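Local coordinates for protein alpha-glucosidase (Bacteroides thetaiotaomicron, PDB 5XFM) that probably hydrolyses terminal beta-L-arabinopyranosides and alpha-galactosides as a bifunctional, calcium-containing glycoside hydrolase of family 97, at residues A[386-389]-A[390-394]. The protein carries 1 engineered substitution. Numbering follows the deposited sequence.
Sequences KREM and KWLQS
The carboxylate of Glu388 runs alongside the indole of Trp391, with the two planes 59° apart. Glu388 OE2 meets the benzo part of the indole obliquely, 3.8 Å from Trp391 CE3, and the ring of His341 also meets the indole. Glu388 leaves the helix with CG anti to the backbone N (chi1 -168°) and then bends at chi2 (73°), which brings its acid group alongside the ring. The buried carboxylate is held by a salt bridge from OE1 to Arg378 and a hydrogen bond between OE2 and His341, contacts that should favour its charged form. One turn on, Leu392 CD1 packs 3.7 Å from Glu388 CG. Glu388 O accepts the backbone N-H of Leu392, N to O 2.9 Å. Met389 CG touches Leu392 CD2 more loosely, at 4.4 Å, and both residues reach Ile400 and Leu428. Ser394 OG turns back on the helix and donates to Trp391 O at 2.7 Å. Buried Glu388, Met389 and Leu392 against exposed Lys386, Arg387, Lys390, Gln393 and Ser394 make an amphipathic alpha-helix, 382-395, the crossover between parallel strands 357-363 and 399-403 in the TIM-barrel-type catalytic domain.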
ATOM      1  N   LYS A 386     -24.958   4.447   9.650  1.00 18.69           N
ATOM      2  CA  LYS A 386     -25.295   3.373  10.569  1.00 21.69           C
ATOM      3  C   LYS A 386     -26.639   2.729  10.199  1.00 19.24           C
ATOM      4  O   LYS A 386     -26.791   1.512  10.294  1.00 15.78           O
ATOM      5  CB  LYS A 386     -25.300   3.886  12.011  1.00 18.10           C
ATOM      6  CG  LYS A 386     -23.905   4.164  12.539  1.00 19.07           C
ATOM      7  CD  LYS A 386     -23.911   4.719  13.954  1.00 23.06           C
ATOM      8  CE  LYS A 386     -24.518   6.101  14.013  1.00 20.17           C
ATOM      9  NZ  LYS A 386     -24.663   6.586  15.413  1.00 16.98           N
ATOM     10  N   ARG A 387     -27.591   3.533   9.734  1.00 21.22           N
ATOM     11  CA  ARG A 387     -28.846   2.976   9.210  1.00 22.59           C
ATOM     12  C   ARG A 387     -28.566   1.971   8.075  1.00 22.18           C
ATOM     13  O   ARG A 387     -29.052   0.818   8.066  1.00 21.53           O
ATOM     14  CB  ARG A 387     -29.750   4.109   8.724  1.00 16.04           C
ATOM     15  CG  ARG A 387     -31.086   3.669   8.140  1.00 18.37           C
ATOM     16  CD  ARG A 387     -31.959   4.883   7.843  1.00 15.47           C
ATOM     17  NE  ARG A 387     -32.249   5.620   9.070  1.00 23.61           N
ATOM     18  CZ  ARG A 387     -32.023   6.919   9.239  1.00 24.57           C
ATOM     19  NH1 ARG A 387     -31.508   7.637   8.251  1.00 22.24           N
ATOM     20  NH2 ARG A 387     -32.303   7.503  10.400  1.00 22.09           N
ATOM     21  N   GLU A 388     -27.731   2.417   7.142  1.00 24.77           N
ATOM     22  CA  GLU A 388     -27.326   1.607   6.008  1.00 22.37           C
ATOM     23  C   GLU A 388     -26.685   0.309   6.455  1.00 19.06           C
ATOM     24  O   GLU A 388     -27.079  -0.764   6.007  1.00 15.26           O
ATOM     25  CB  GLU A 388     -26.360   2.390   5.121  1.00 23.70           C
ATOM     26  CG  GLU A 388     -26.091   1.749   3.773  1.00 21.23           C
ATOM     27  CD  GLU A 388     -27.263   1.865   2.820  1.00 24.98           C
ATOM     28  OE1 GLU A 388     -28.129   2.743   3.032  1.00 27.15           O
ATOM     29  OE2 GLU A 388     -27.314   1.077   1.855  1.00 22.83           O
ATOM     30  N   MET A 389     -25.738   0.413   7.384  1.00 23.13           N
ATOM     31  CA  MET A 389     -24.945  -0.726   7.842  1.00 15.32           C
ATOM     32  C   MET A 389     -25.773  -1.723   8.657  1.00 20.58           C
ATOM     33  O   MET A 389     -25.485  -2.922   8.671  1.00 17.04           O
ATOM     34  CB  MET A 389     -23.745  -0.231   8.657  1.00 19.14           C
ATOM     35  CG  MET A 389     -22.596   0.307   7.803  1.00 22.43           C
ATOM     36  SD  MET A 389     -21.225   1.037   8.749  1.00 22.60           S
ATOM     37  CE  MET A 389     -20.169   1.598   7.410  1.00 13.40           C
ATOM     38  N   LYS A 390     -26.779  -1.214   9.357  1.00 21.34           N
ATOM     39  CA  LYS A 390     -27.780  -2.060   9.998  1.00 23.50           C
ATOM     40  C   LYS A 390     -28.503  -2.890   8.944  1.00 22.91           C
ATOM     41  O   LYS A 390     -28.692  -4.104   9.115  1.00 20.63           O
ATOM     42  CB  LYS A 390     -28.785  -1.214  10.787  1.00 26.66           C
ATOM     43  CG  LYS A 390     -29.825  -2.033  11.527  1.00 34.40           C
ATOM     44  CD  LYS A 390     -29.699  -1.844  13.033  1.00 52.05           C
ATOM     45  CE  LYS A 390     -30.943  -2.342  13.770  1.00 57.24           C
ATOM     46  NZ  LYS A 390     -32.204  -1.710  13.289  1.00 55.02           N
ATOM     47  N   TRP A 391     -28.935  -2.227   7.870  1.00 22.73           N
ATOM     48  CA  TRP A 391     -29.554  -2.956   6.757  1.00 24.98           C
ATOM     49  C   TRP A 391     -28.600  -4.025   6.191  1.00 21.49           C
ATOM     50  O   TRP A 391     -28.985  -5.194   6.035  1.00 22.68           O
ATOM     51  CB  TRP A 391     -29.995  -1.993   5.650  1.00 23.21           C
ATOM     52  CG  TRP A 391     -30.542  -2.668   4.422  1.00 26.31           C
ATOM     53  CD1 TRP A 391     -31.769  -3.261   4.292  1.00 23.88           C
ATOM     54  CD2 TRP A 391     -29.899  -2.798   3.145  1.00 24.88           C
ATOM     55  NE1 TRP A 391     -31.921  -3.762   3.018  1.00 27.90           N
ATOM     56  CE2 TRP A 391     -30.789  -3.489   2.294  1.00 24.36           C
ATOM     57  CE3 TRP A 391     -28.659  -2.401   2.638  1.00 23.15           C
ATOM     58  CZ2 TRP A 391     -30.473  -3.792   0.970  1.00 25.08           C
ATOM     59  CZ3 TRP A 391     -28.342  -2.702   1.323  1.00 20.11           C
ATOM     60  CH2 TRP A 391     -29.246  -3.391   0.504  1.00 28.02           C
ATOM     61  N   LEU A 392     -27.360  -3.625   5.905  1.00 20.58           N
ATOM     62  CA  LEU A 392     -26.353  -4.542   5.366  1.00 20.86           C
ATOM     63  C   LEU A 392     -26.201  -5.771   6.239  1.00 24.78           C
ATOM     64  O   LEU A 392     -26.252  -6.899   5.742  1.00 22.27           O
ATOM     65  CB  LEU A 392     -24.979  -3.863   5.226  1.00 23.31           C
ATOM     66  CG  LEU A 392     -24.590  -2.976   4.029  1.00 24.46           C
ATOM     67  CD1 LEU A 392     -25.628  -1.968   3.696  1.00 27.73           C
ATOM     68  CD2 LEU A 392     -23.285  -2.257   4.277  1.00 18.83           C
ATOM     69  N   GLN A 393     -26.048  -5.545   7.542  1.00 20.62           N
ATOM     70  CA  GLN A 393     -25.832  -6.625   8.488  1.00 18.57           C
ATOM     71  C   GLN A 393     -27.041  -7.535   8.611  1.00 21.04           C
ATOM     72  O   GLN A 393     -26.906  -8.759   8.691  1.00 23.81           O
ATOM     73  CB  GLN A 393     -25.496  -6.058   9.863  1.00 22.14           C
ATOM     74  CG  GLN A 393     -25.059  -7.100  10.863  1.00 15.23           C
ATOM     75  CD  GLN A 393     -24.776  -6.496  12.214  1.00 20.15           C
ATOM     76  OE1 GLN A 393     -25.325  -5.450  12.560  1.00 24.00           O
ATOM     77  NE2 GLN A 393     -23.901  -7.135  12.978  1.00 11.68           N
ATOM     78  N   SER A 394     -28.224  -6.935   8.626  1.00 17.50           N
ATOM     79  CA  SER A 394     -29.461  -7.705   8.647  1.00 23.82           C
ATOM     80  C   SER A 394     -29.564  -8.598   7.402  1.00 26.62           C
ATOM     81  O   SER A 394     -30.104  -9.704   7.467  1.00 25.45           O
ATOM     82  CB  SER A 394     -30.671  -6.770   8.751  1.00 20.11           C
ATOM     83  OG  SER A 394     -30.977  -6.186   7.497  1.00 25.29           O
TER